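Local coordinates for protein SMG-7 (Caenorhabditis elegans, PDB 3ZHE) that forms a heterodimer with SMG-5 whose unusual pairing of 14-3-3-like domains is required for efficient nonsense-mediated mRNA decay, at residues R293-T298 and H317-L322; E345-A350 and Q379-L384. One frame throughout, in Å; residues are numbered along the deposited sequence.

Interaction 1: R293-T298 and H317-L322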
loop_
_atom_site.group_PDB
_atom_site.type_symbol
_atom_site.label_atom_id
_atom_site.label_comp_id
_atom_site.label_asym_id
_atom_site.label_seq_id
_atom_site.Cartn_x
_atom_site.Cartn_y
_atom_site.Cartn_z
ATOM N N ARG B 293 23.934 -29.426 -23.848
ATOM C CA ARG B 293 25.039 -30.226 -23.325
ATOM C C ARG B 293 25.551 -29.692 -21.991
ATOM O O ARG B 293 25.564 -30.411 -20.982
ATOM C CB ARG B 293 26.189 -30.256 -24.331
ATOM C CG ARG B 293 25.951 -31.137 -25.543
ATOM C CD ARG B 293 26.908 -30.771 -26.666
ATOM N NE ARG B 293 27.219 -31.911 -27.522
ATOM C CZ ARG B 293 27.930 -31.829 -28.641
ATOM N NH1 ARG B 293 28.396 -30.656 -29.048
ATOM N NH2 ARG B 293 28.169 -32.918 -29.358
ATOM N N SER B 294 25.972 -28.428 -21.995
ATOM C CA SER B 294 26.538 -27.807 -20.797
ATOM C C SER B 294 25.586 -27.876 -19.600
ATOM O O SER B 294 25.986 -28.252 -18.491
ATOM C CB SER B 294 26.930 -26.354 -21.082
ATOM O OG SER B 294 27.442 -25.719 -19.924
ATOM N N LEU B 295 24.325 -27.522 -19.835
ATOM C CA LEU B 295 23.313 -27.542 -18.783
ATOM C C LEU B 295 23.096 -28.952 -18.243
ATOM O O LEU B 295 23.001 -29.153 -17.030
ATOM C CB LEU B 295 21.992 -26.967 -19.297
ATOM C CG LEU B 295 20.870 -26.837 -18.267
ATOM C CD1 LEU B 295 21.294 -25.909 -17.144
ATOM C CD2 LEU B 295 19.597 -26.335 -18.923
ATOM N N LEU B 296 23.018 -29.922 -19.151
ATOM C CA LEU B 296 22.893 -31.323 -18.762
ATOM C C LEU B 296 24.029 -31.724 -17.827
ATOM O O LEU B 296 23.793 -32.307 -16.767
ATOM C CB LEU B 296 22.887 -32.221 -20.000
ATOM C CG LEU B 296 21.641 -33.075 -20.235
ATOM C CD1 LEU B 296 20.375 -32.321 -19.854
ATOM C CD2 LEU B 296 21.582 -33.510 -21.689
ATOM N N LYS B 297 25.257 -31.393 -18.218
ATOM C CA LYS B 297 26.425 -31.711 -17.400
ATOM C C LYS B 297 26.344 -31.068 -16.017
ATOM O O LYS B 297 26.600 -31.724 -15.005
ATOM C CB LYS B 297 27.713 -31.278 -18.105
ATOM N N THR B 298 25.985 -29.787 -15.982
ATOM C CA THR B 298 25.898 -29.057 -14.720
ATOM C C THR B 298 24.859 -29.664 -13.776
ATOM O O THR B 298 25.150 -29.925 -12.605
ATOM C CB THR B 298 25.581 -27.570 -14.956
ATOM O OG1 THR B 298 26.636 -26.976 -15.721
ATOM C CG2 THR B 298 25.445 -26.834 -13.634
ATOM N N HIS B 317 14.067 -24.946 -15.137
ATOM C CA HIS B 317 13.164 -24.251 -16.048
ATOM C C HIS B 317 13.826 -23.903 -17.378
ATOM O O HIS B 317 13.172 -23.906 -18.421
ATOM C CB HIS B 317 12.581 -22.999 -15.392
ATOM C CG HIS B 317 11.258 -23.233 -14.731
ATOM N ND1 HIS B 317 10.103 -23.461 -15.446
ATOM C CD2 HIS B 317 10.908 -23.280 -13.424
ATOM C CE1 HIS B 317 9.097 -23.636 -14.608
ATOM N NE2 HIS B 317 9.559 -23.533 -13.375
ATOM N N ILE B 318 15.119 -23.601 -17.339
ATOM C CA ILE B 318 15.873 -23.358 -18.564
ATOM C C ILE B 318 15.935 -24.645 -19.384
ATOM O O ILE B 318 15.848 -24.624 -20.614
ATOM C CB ILE B 318 17.296 -22.837 -18.267
ATOM C CG1 ILE B 318 17.226 -21.459 -17.605
ATOM C CG2 ILE B 318 18.121 -22.764 -19.544
ATOM C CD1 ILE B 318 18.570 -20.788 -17.439
ATOM N N LEU B 319 16.063 -25.766 -18.682
ATOM C CA LEU B 319 16.072 -27.081 -19.311
ATOM C C LEU B 319 14.755 -27.369 -20.021
ATOM O O LEU B 319 14.744 -27.833 -21.162
ATOM C CB LEU B 319 16.342 -28.165 -18.268
ATOM C CG LEU B 319 16.317 -29.605 -18.784
ATOM C CD1 LEU B 319 17.521 -29.876 -19.672
ATOM C CD2 LEU B 319 16.256 -30.593 -17.628
ATOM N N ALA B 320 13.648 -27.098 -19.336
ATOM C CA ALA B 320 12.323 -27.315 -19.902
ATOM C C ALA B 320 12.090 -26.402 -21.101
ATOM O O ALA B 320 11.377 -26.763 -22.037
ATOM C CB ALA B 320 11.251 -27.096 -18.845
ATOM N N LEU B 321 12.699 -25.220 -21.067
ATOM C CA LEU B 321 12.640 -24.295 -22.193
ATOM C C LEU B 321 13.421 -24.855 -23.375
ATOM O O LEU B 321 12.995 -24.741 -24.525
ATOM C CB LEU B 321 13.197 -22.924 -21.802
ATOM C CG LEU B 321 12.283 -22.017 -20.977
ATOM C CD1 LEU B 321 12.931 -20.658 -20.763
ATOM C CD2 LEU B 321 10.923 -21.871 -21.646
ATOM N N LEU B 322 14.568 -25.461 -23.082
ATOM C CA LEU B 322 15.383 -26.094 -24.111
ATOM C C LEU B 322 14.645 -27.264 -24.754
ATOM O O LEU B 322 14.852 -27.573 -25.929
ATOM C CB LEU B 322 16.721 -26.558 -23.532
ATOM C CG LEU B 322 17.716 -25.454 -23.169
ATOM C CD1 LEU B 322 18.984 -26.045 -22.575
ATOM C CD2 LEU B 322 18.037 -24.616 -24.394
#
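L295 reaches from helix 277-304 into the flank of helix 313-322 and sets one methyl group, CD2, among I318, L319 and L322. Its CG stands anti to the backbone N (chi1 -176°), with the CA-CB bond already pointing at the other helix. The methyl then comes down over the backbone of its neighbour, CD2 of L295 lying 3.6 Å from the amide N of L319. Three side chains close round it. CB of L319 is 3.8 Å from CD2 of L295, and CD1 of L322 meets CD2 of L295 at 3.7 Å. On the I318 side, CG2 of I318 is 3.9 Å from CD2 of L295. I318 thus turns its short branch to the contact, whereas L322 uses one of its terminal methyls.

The next residue, L296, works differently. Its CB leaves the helix to the side of the partner, and the end of the chain bends back until CD1 of L296 touches CD1 of L319 at 3.8 Å. The two leucines cross at about a right angle, meeting through single methyls. L296 also touches V340 and I343 of helix 337-348, while I318 and L322 also rest on I260 of helix 257-270. All five touching residues are buried.

The short helical segments run roughly antiparallel, with 142° between their directions and 10.7 Å between their axes. L315, a turn before I318 and L319, also packs on L295. L295 therefore sits as a knob in a hole formed by L315, I318, L319 and L322, in a hairpin of consecutive helices within the all-helical region that follows the 14-3-3-like domain.

Interaction 2: E345-A350 and Q379-L384; sequences EWLLCA and QLAQKL
L347 meets A381 where the two segments come nearest, their CA atoms 6.2 Å apart, and its side chain can be followed outward from there. CB of L347 faces CB of A381 at 4.1 Å, the base of one side chain against the whole of the other. CG then lies anti to the carbonyl carbon (chi1 -66°), and the second torsion extends the chain so that CD1 points away from CA (chi2 174°) and on into the partner helix. That methyl does most of the touching. CD1 of L347 packs on CD2 of L380 at 3.7 Å. The distance from CD1 of L347 to the amide N of A381 is 4.0 Å. CD1 of L384, a turn further on from L380, lies 4.2 Å from CD1 of L347. The other methyl, CD2 of L347, lies 4.2 Å from CD2 of L380. The side chains of L347 and L380 cross obliquely.

L348 adds a second, more exposed touch near the end of helix 337-348, just before C349 leaves helical geometry. Its CB points off to one side, but the tip returns to put CD2 of L348 at 3.7 Å from CB of A381. A381 therefore receives both neighbouring leucines on its one methyl. L316 of helix 313-322 and L309 in the preceding loop also pack against L347.

No hydrogen bond or charge pair joins the two segments. The last turn of helix 337-348 meets helix 377-389 here through apolar packing alone, and the small A381 is consistent with the close backbone approach.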
loop_
_atom_site.group_PDB
_atom_site.type_symbol
_atom_site.label_atom_id
_atom_site.label_comp_id
_atom_site.label_asym_id
_atom_site.label_seq_id
_atom_site.Cartn_x
_atom_site.Cartn_y
_atom_site.Cartn_z
ATOM N N GLU B 345 15.934 -40.165 -13.419
ATOM C CA GLU B 345 15.798 -40.942 -12.192
ATOM C C GLU B 345 15.720 -40.008 -10.993
ATOM O O GLU B 345 14.916 -40.218 -10.086
ATOM C CB GLU B 345 16.973 -41.899 -12.006
ATOM C CG GLU B 345 16.845 -42.765 -10.755
ATOM C CD GLU B 345 18.175 -43.005 -10.063
ATOM O OE1 GLU B 345 19.200 -42.482 -10.546
ATOM O OE2 GLU B 345 18.195 -43.711 -9.032
ATOM N N TRP B 346 16.569 -38.983 -10.997
ATOM C CA TRP B 346 16.587 -37.989 -9.926
ATOM C C TRP B 346 15.227 -37.315 -9.794
ATOM O O TRP B 346 14.695 -37.173 -8.693
ATOM C CB TRP B 346 17.664 -36.934 -10.195
ATOM C CG TRP B 346 17.818 -35.928 -9.090
ATOM C CD1 TRP B 346 17.373 -36.045 -7.806
ATOM C CD2 TRP B 346 18.464 -34.650 -9.173
ATOM N NE1 TRP B 346 17.701 -34.924 -7.085
ATOM C CE2 TRP B 346 18.372 -34.052 -7.900
ATOM C CE3 TRP B 346 19.113 -33.953 -10.199
ATOM C CZ2 TRP B 346 18.901 -32.795 -7.625
ATOM C CZ3 TRP B 346 19.639 -32.703 -9.923
ATOM C CH2 TRP B 346 19.529 -32.137 -8.646
ATOM N N LEU B 347 14.675 -36.898 -10.928
ATOM C CA LEU B 347 13.389 -36.216 -10.956
ATOM C C LEU B 347 12.250 -37.125 -10.496
ATOM O O LEU B 347 11.350 -36.688 -9.778
ATOM C CB LEU B 347 13.101 -35.677 -12.360
ATOM C CG LEU B 347 14.019 -34.570 -12.884
ATOM C CD1 LEU B 347 13.708 -34.255 -14.339
ATOM C CD2 LEU B 347 13.893 -33.321 -12.027
ATOM N N LEU B 348 12.294 -38.391 -10.899
ATOM C CA LEU B 348 11.204 -39.316 -10.589
ATOM C C LEU B 348 11.057 -39.638 -9.102
ATOM O O LEU B 348 9.943 -39.791 -8.603
ATOM C CB LEU B 348 11.345 -40.613 -11.389
ATOM C CG LEU B 348 11.026 -40.522 -12.883
ATOM C CD1 LEU B 348 10.888 -41.912 -13.478
ATOM C CD2 LEU B 348 9.765 -39.710 -13.109
ATOM N N CYS B 349 12.180 -39.745 -8.400
ATOM C CA CYS B 349 12.156 -40.120 -6.991
ATOM C C CYS B 349 12.536 -38.956 -6.081
ATOM O O CYS B 349 13.715 -38.661 -5.888
ATOM C CB CYS B 349 13.075 -41.318 -6.744
ATOM S SG CYS B 349 12.650 -42.795 -7.704
ATOM N N ALA B 350 11.526 -38.300 -5.519
ATOM C CA ALA B 350 11.755 -37.192 -4.600
ATOM C C ALA B 350 10.676 -37.115 -3.523
ATOM O O ALA B 350 9.482 -37.164 -3.819
ATOM C CB ALA B 350 11.849 -35.881 -5.363
ATOM N N GLN B 379 6.304 -34.269 -15.025
ATOM C CA GLN B 379 6.102 -33.843 -16.409
ATOM C C GLN B 379 7.416 -33.527 -17.123
ATOM O O GLN B 379 7.600 -33.876 -18.292
ATOM C CB GLN B 379 5.167 -32.633 -16.454
ATOM C CG GLN B 379 4.778 -32.188 -17.851
ATOM C CD GLN B 379 3.788 -31.041 -17.836
ATOM O OE1 GLN B 379 3.363 -30.557 -18.884
ATOM N NE2 GLN B 379 3.414 -30.600 -16.641
ATOM N N LEU B 380 8.323 -32.870 -16.408
ATOM C CA LEU B 380 9.650 -32.558 -16.930
ATOM C C LEU B 380 10.394 -33.832 -17.324
ATOM O O LEU B 380 10.979 -33.923 -18.412
ATOM C CB LEU B 380 10.455 -31.782 -15.884
ATOM C CG LEU B 380 11.910 -31.454 -16.218
ATOM C CD1 LEU B 380 11.991 -30.587 -17.463
ATOM C CD2 LEU B 380 12.585 -30.767 -15.040
ATOM N N ALA B 381 10.362 -34.815 -16.430
ATOM C CA ALA B 381 10.986 -36.106 -16.677
ATOM C C ALA B 381 10.382 -36.760 -17.913
ATOM O O ALA B 381 11.099 -37.301 -18.755
ATOM C CB ALA B 381 10.834 -37.009 -15.465
ATOM N N GLN B 382 9.058 -36.699 -18.018
ATOM C CA GLN B 382 8.359 -37.270 -19.166
ATOM C C GLN B 382 8.780 -36.598 -20.472
ATOM O O GLN B 382 8.906 -37.253 -21.511
ATOM C CB GLN B 382 6.846 -37.174 -18.973
ATOM C CG GLN B 382 6.331 -37.991 -17.805
ATOM C CD GLN B 382 4.875 -38.364 -17.962
ATOM O OE1 GLN B 382 4.150 -37.768 -18.758
ATOM N NE2 GLN B 382 4.438 -39.364 -17.207
ATOM N N LYS B 383 9.012 -35.290 -20.402
ATOM C CA LYS B 383 9.468 -34.521 -21.555
ATOM C C LYS B 383 10.866 -34.947 -21.997
ATOM O O LYS B 383 11.110 -35.172 -23.188
ATOM C CB LYS B 383 9.446 -33.024 -21.234
ATOM N N LEU B 384 11.781 -35.054 -21.035
ATOM C CA LEU B 384 13.145 -35.504 -21.322
ATOM C C LEU B 384 13.159 -36.902 -21.938
ATOM O O LEU B 384 13.831 -37.156 -22.949
ATOM C CB LEU B 384 13.984 -35.496 -20.043
ATOM C CG LEU B 384 14.729 -34.206 -19.702
ATOM C CD1 LEU B 384 15.163 -34.209 -18.248
ATOM C CD2 LEU B 384 15.931 -34.036 -20.618
#

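Overall arrangement
Interactions 1 and 2 follow one another along the chain, their centres 14 Å apart on the same side of the chain's centre, and they meet at helix 313-322. L319 is shared: beyond its part in interaction 1, CD2 of L319 packs 3.8 Å from CD1 of L384 in interaction 2. Next to it, CB of A320 lies 3.8 Å from CD1 of L380. Helix 337-348 connects the two as well, touching L296 through its earlier turns and carrying L347 near its end. L384 also touches Y292 of helix 277-304, which ties interaction 2 back to the helix that carries L295.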